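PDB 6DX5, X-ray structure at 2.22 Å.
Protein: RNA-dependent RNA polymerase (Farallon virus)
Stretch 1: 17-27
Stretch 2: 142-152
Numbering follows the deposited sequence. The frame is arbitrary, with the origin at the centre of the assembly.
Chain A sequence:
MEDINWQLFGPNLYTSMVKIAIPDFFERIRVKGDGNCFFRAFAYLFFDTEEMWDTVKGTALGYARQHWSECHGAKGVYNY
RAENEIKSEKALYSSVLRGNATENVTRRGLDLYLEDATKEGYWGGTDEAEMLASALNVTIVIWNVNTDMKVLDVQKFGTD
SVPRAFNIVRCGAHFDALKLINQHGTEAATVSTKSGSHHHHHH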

# COMPACT_ATOMS: atom_id res chain seq x y z
N MET A 17 -2.46 -2.20 13.32
CA MET A 17 -1.16 -2.61 13.81
C MET A 17 -1.27 -3.63 14.94
O MET A 17 -0.34 -3.77 15.74
CB MET A 17 -0.34 -1.39 14.23
CG MET A 17 -1.14 -0.14 14.60
SD MET A 17 -0.08 1.34 14.71
CE MET A 17 0.09 1.78 12.99
N VAL A 18 -2.39 -4.33 15.02
CA VAL A 18 -2.52 -5.45 15.93
C VAL A 18 -1.47 -6.50 15.57
O VAL A 18 -1.26 -6.83 14.39
CB VAL A 18 -3.95 -6.02 15.87
CG1 VAL A 18 -4.31 -6.62 14.46
CG2 VAL A 18 -4.15 -7.05 16.99
N LYS A 19 -0.77 -7.00 16.58
CA LYS A 19 0.35 -7.90 16.36
C LYS A 19 0.05 -9.22 17.05
O LYS A 19 -0.20 -9.27 18.26
CB LYS A 19 1.67 -7.28 16.84
CG LYS A 19 2.01 -6.03 15.98
CD LYS A 19 3.47 -5.94 15.56
CE LYS A 19 4.37 -5.74 16.78
NZ LYS A 19 5.83 -5.71 16.45
N ILE A 20 0.06 -10.28 16.26
CA ILE A 20 -0.39 -11.60 16.66
C ILE A 20 0.59 -12.61 16.08
O ILE A 20 1.43 -12.30 15.23
CB ILE A 20 -1.84 -11.83 16.17
CG1 ILE A 20 -2.80 -10.94 16.93
CG2 ILE A 20 -2.29 -13.18 16.45
CD1 ILE A 20 -4.21 -10.99 16.34
N ALA A 21 0.54 -13.83 16.63
CA ALA A 21 1.02 -15.02 15.96
C ALA A 21 -0.16 -15.69 15.25
O ALA A 21 -1.11 -16.13 15.91
CB ALA A 21 1.64 -15.97 16.98
N ILE A 22 -0.09 -15.83 13.93
CA ILE A 22 -1.16 -16.47 13.13
C ILE A 22 -1.50 -17.89 13.62
O ILE A 22 -2.69 -18.19 13.76
CB ILE A 22 -0.83 -16.49 11.63
CG1 ILE A 22 -0.89 -15.07 11.04
CG2 ILE A 22 -1.81 -17.37 10.85
CD1 ILE A 22 -2.10 -14.29 11.46
N PRO A 23 -0.54 -18.78 13.92
CA PRO A 23 -0.94 -20.16 14.29
C PRO A 23 -1.71 -20.26 15.60
O PRO A 23 -2.36 -21.28 15.83
CB PRO A 23 0.40 -20.92 14.36
CG PRO A 23 1.35 -20.10 13.51
CD PRO A 23 0.94 -18.68 13.86
N ASP A 24 -1.70 -19.23 16.45
CA ASP A 24 -2.53 -19.23 17.66
C ASP A 24 -4.02 -19.02 17.40
O ASP A 24 -4.81 -19.26 18.32
CB ASP A 24 -2.08 -18.14 18.65
CG ASP A 24 -0.61 -18.30 19.15
OD1 ASP A 24 -0.02 -17.25 19.49
OD2 ASP A 24 -0.07 -19.43 19.24
N PHE A 25 -4.42 -18.53 16.22
CA PHE A 25 -5.82 -18.24 15.89
C PHE A 25 -6.31 -18.92 14.61
O PHE A 25 -7.52 -19.09 14.46
CB PHE A 25 -6.05 -16.71 15.75
CG PHE A 25 -5.79 -15.96 17.04
CD1 PHE A 25 -6.81 -15.77 17.95
CD2 PHE A 25 -4.50 -15.54 17.38
CE1 PHE A 25 -6.57 -15.14 19.18
CE2 PHE A 25 -4.24 -14.90 18.62
CZ PHE A 25 -5.28 -14.70 19.51
N PHE A 26 -5.42 -19.32 13.70
CA PHE A 26 -5.83 -19.83 12.40
C PHE A 26 -5.10 -21.13 12.07
O PHE A 26 -3.95 -21.34 12.46
CB PHE A 26 -5.51 -18.88 11.26
CG PHE A 26 -6.16 -17.53 11.37
CD1 PHE A 26 -7.41 -17.31 10.80
CD2 PHE A 26 -5.50 -16.47 11.98
CE1 PHE A 26 -8.02 -16.05 10.87
CE2 PHE A 26 -6.10 -15.19 12.03
CZ PHE A 26 -7.37 -15.00 11.48
N GLU A 27 -5.77 -21.96 11.30
CA GLU A 27 -5.08 -23.01 10.58
C GLU A 27 -4.82 -22.45 9.18
O GLU A 27 -5.63 -21.71 8.64
CB GLU A 27 -5.90 -24.31 10.58
CG GLU A 27 -6.64 -24.58 9.34
CD GLU A 27 -7.26 -25.98 9.29
OE1 GLU A 27 -8.32 -26.19 9.88
OE2 GLU A 27 -6.66 -26.86 8.67
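Stretch 2 142-152: IWNVNTDMKVL

Two backbone hydrogen bonds join stretch 2 to stretch 1. Val151 N donates to Ile20 O at 3.1 Å, with an N-H...acceptor angle of 171°. Ile22 N donates to Met149 O at 3.3 Å and 163°. The bonds fall on either side of the pair Ala21 and Lys150, whose CA atoms lie 4.7 Å apart. This is a single beta bridge.

The direction follows from the register. By CA positions, Ile20 lies across from Val151, Ala21 from Lys150 and Ile22 from Met149. As stretch 1 advances, stretch 2 recedes, so the two segments run antiparallel here. Past Ile22 the first chain leaves this course. Ile22 to Asp24 have helical phi/psi without the regular bonds, and Phe26 N donates back to Ile22 O at 3.0 Å. Phe26 and Glu27 are strand.

Stretch 2 is a hairpin-like fold. Ile142 to Val145 form the end of a strand. A type I turn then runs from Asn146 to Met149, and Met149 N donates to Asn146 O at 3.1 Å. Met149 has a positive phi of 68°. The returning segment is tied to the outgoing arm by Asn146 N to Lys150 O at 3.0 Å and by Leu152 N to Asn144 O at 2.7 Å. Lys150 N also donates to Asp148 OD1 at 3.2 Å. The backbone of Lys150 and Val151 lies between the outgoing strand and stretch 1. The chain turns a corner at Leu152.

Ile22 is the centre of the apolar packing. Its CA-to-CB bond points toward stretch 2, and it has the largest covered area of any residue in the contact. Ile22 CG2 lies 3.4 Å from Met149 CE. Ile22 CD1 is 3.6 Å from Val151 CG2 and 4.0 Å from Trp143 CE3. Ile22 CG1 approaches Val145 CG1 at 3.8 Å. One side chain thus touches both arms of the hairpin.

The CA-to-CB bond of Val151 also points toward stretch 1. Its CG2 is 4.3 Å from Ile20 CB, and its CG1 is 4.0 Å from Val18 O. Pro23 CD meets Met149 CB at 4.0 Å.

Trp143 reaches stretch 1 from the outgoing strand. Val18 CG1 and Ile20 CD1 each lie 4.4 Å from Trp143 CZ3. Phe26 CZ is 4.0 Å from Trp143 NE1. The Phe26 ring and the five-membered ring of Trp143 are oblique, with planes at 59° and centroids 5.3 Å apart. Trp143 NE1 is hydrogen-bonded elsewhere in the structure.

The lysines lie at the more open margin. The CA-to-CB bond of Lys150 points away from stretch 1, but its end comes nearer: Lys150 NZ is 3.1 Å from Ala21 CB and 3.9 Å from Pro23 CD. Lys19 CD lies 4.0 Å from Val151 O.

The contact buries 572 Å², both sides summed. Two backbone bonds flank the bridge, and apolar side chains pack beside them.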

# COMPACT_ATOMS: atom_id res chain seq x y z
N ILE A 142 -5.99 -9.42 4.65
CA ILE A 142 -4.67 -9.84 4.19
C ILE A 142 -3.71 -9.68 5.36
O ILE A 142 -3.47 -8.56 5.82
CB ILE A 142 -4.16 -9.02 2.99
CG1 ILE A 142 -5.20 -8.91 1.87
CG2 ILE A 142 -2.84 -9.65 2.48
CD1 ILE A 142 -5.35 -10.13 1.10
N TRP A 143 -3.16 -10.77 5.85
CA TRP A 143 -2.21 -10.73 6.96
C TRP A 143 -0.81 -10.88 6.37
O TRP A 143 -0.48 -11.92 5.80
CB TRP A 143 -2.48 -11.85 7.97
CG TRP A 143 -3.84 -11.90 8.58
CD1 TRP A 143 -4.96 -12.44 8.03
CD2 TRP A 143 -4.24 -11.32 9.83
NE1 TRP A 143 -6.04 -12.27 8.87
CE2 TRP A 143 -5.62 -11.57 9.98
CE3 TRP A 143 -3.56 -10.62 10.84
CZ2 TRP A 143 -6.36 -11.14 11.10
CZ3 TRP A 143 -4.29 -10.20 11.98
CH2 TRP A 143 -5.68 -10.44 12.07
N ASN A 144 0.01 -9.85 6.50
CA ASN A 144 1.37 -9.93 6.02
C ASN A 144 2.24 -10.45 7.16
O ASN A 144 2.32 -9.82 8.22
CB ASN A 144 1.85 -8.54 5.56
CG ASN A 144 0.94 -7.94 4.51
OD1 ASN A 144 0.18 -6.99 4.79
ND2 ASN A 144 0.93 -8.52 3.33
N VAL A 145 2.93 -11.55 6.93
CA VAL A 145 3.69 -12.16 8.00
C VAL A 145 5.15 -12.32 7.60
O VAL A 145 5.51 -12.30 6.41
CB VAL A 145 3.09 -13.51 8.36
CG1 VAL A 145 1.64 -13.34 8.77
CG2 VAL A 145 3.28 -14.46 7.16
N ASN A 146 6.00 -12.50 8.61
CA ASN A 146 7.38 -12.81 8.28
C ASN A 146 7.48 -14.32 8.17
O ASN A 146 6.46 -15.02 8.14
CB ASN A 146 8.34 -12.20 9.31
CG ASN A 146 8.03 -12.65 10.68
OD1 ASN A 146 7.16 -13.50 10.85
ND2 ASN A 146 8.71 -12.09 11.67
N THR A 147 8.69 -14.84 8.09
CA THR A 147 8.81 -16.24 7.71
C THR A 147 8.48 -17.20 8.85
O THR A 147 8.24 -18.37 8.58
CB THR A 147 10.21 -16.50 7.15
OG1 THR A 147 11.18 -16.10 8.14
CG2 THR A 147 10.42 -15.63 5.86
N ASP A 148 8.45 -16.72 10.10
CA ASP A 148 7.96 -17.47 11.25
C ASP A 148 6.48 -17.18 11.59
O ASP A 148 6.05 -17.45 12.72
CB ASP A 148 8.85 -17.18 12.46
CG ASP A 148 8.87 -15.70 12.85
OD1 ASP A 148 7.87 -14.99 12.60
OD2 ASP A 148 9.87 -15.23 13.44
N MET A 149 5.72 -16.61 10.66
CA MET A 149 4.27 -16.42 10.76
C MET A 149 3.84 -15.39 11.83
O MET A 149 2.67 -15.34 12.19
CB MET A 149 3.54 -17.76 10.98
CG MET A 149 3.57 -18.69 9.76
SD MET A 149 2.47 -18.22 8.35
CE MET A 149 0.84 -18.45 9.02
N LYS A 150 4.76 -14.56 12.33
CA LYS A 150 4.41 -13.38 13.14
C LYS A 150 3.96 -12.25 12.23
O LYS A 150 4.61 -11.98 11.20
CB LYS A 150 5.60 -12.87 13.97
CG LYS A 150 6.25 -13.80 14.97
CD LYS A 150 5.30 -14.68 15.71
CE LYS A 150 5.22 -16.00 15.06
NZ LYS A 150 4.07 -16.85 15.34
N VAL A 151 2.88 -11.58 12.62
CA VAL A 151 2.25 -10.57 11.78
C VAL A 151 3.12 -9.32 11.71
O VAL A 151 3.60 -8.82 12.74
CB VAL A 151 0.85 -10.23 12.30
CG1 VAL A 151 0.22 -9.12 11.44
CG2 VAL A 151 -0.03 -11.44 12.26
N LEU A 152 3.33 -8.80 10.50
CA LEU A 152 3.97 -7.49 10.35
C LEU A 152 2.92 -6.38 10.31
O LEU A 152 3.05 -5.38 11.00
CB LEU A 152 4.84 -7.44 9.08
CG LEU A 152 5.99 -8.43 8.90
CD1 LEU A 152 6.31 -8.71 7.41
CD2 LEU A 152 7.16 -7.84 9.56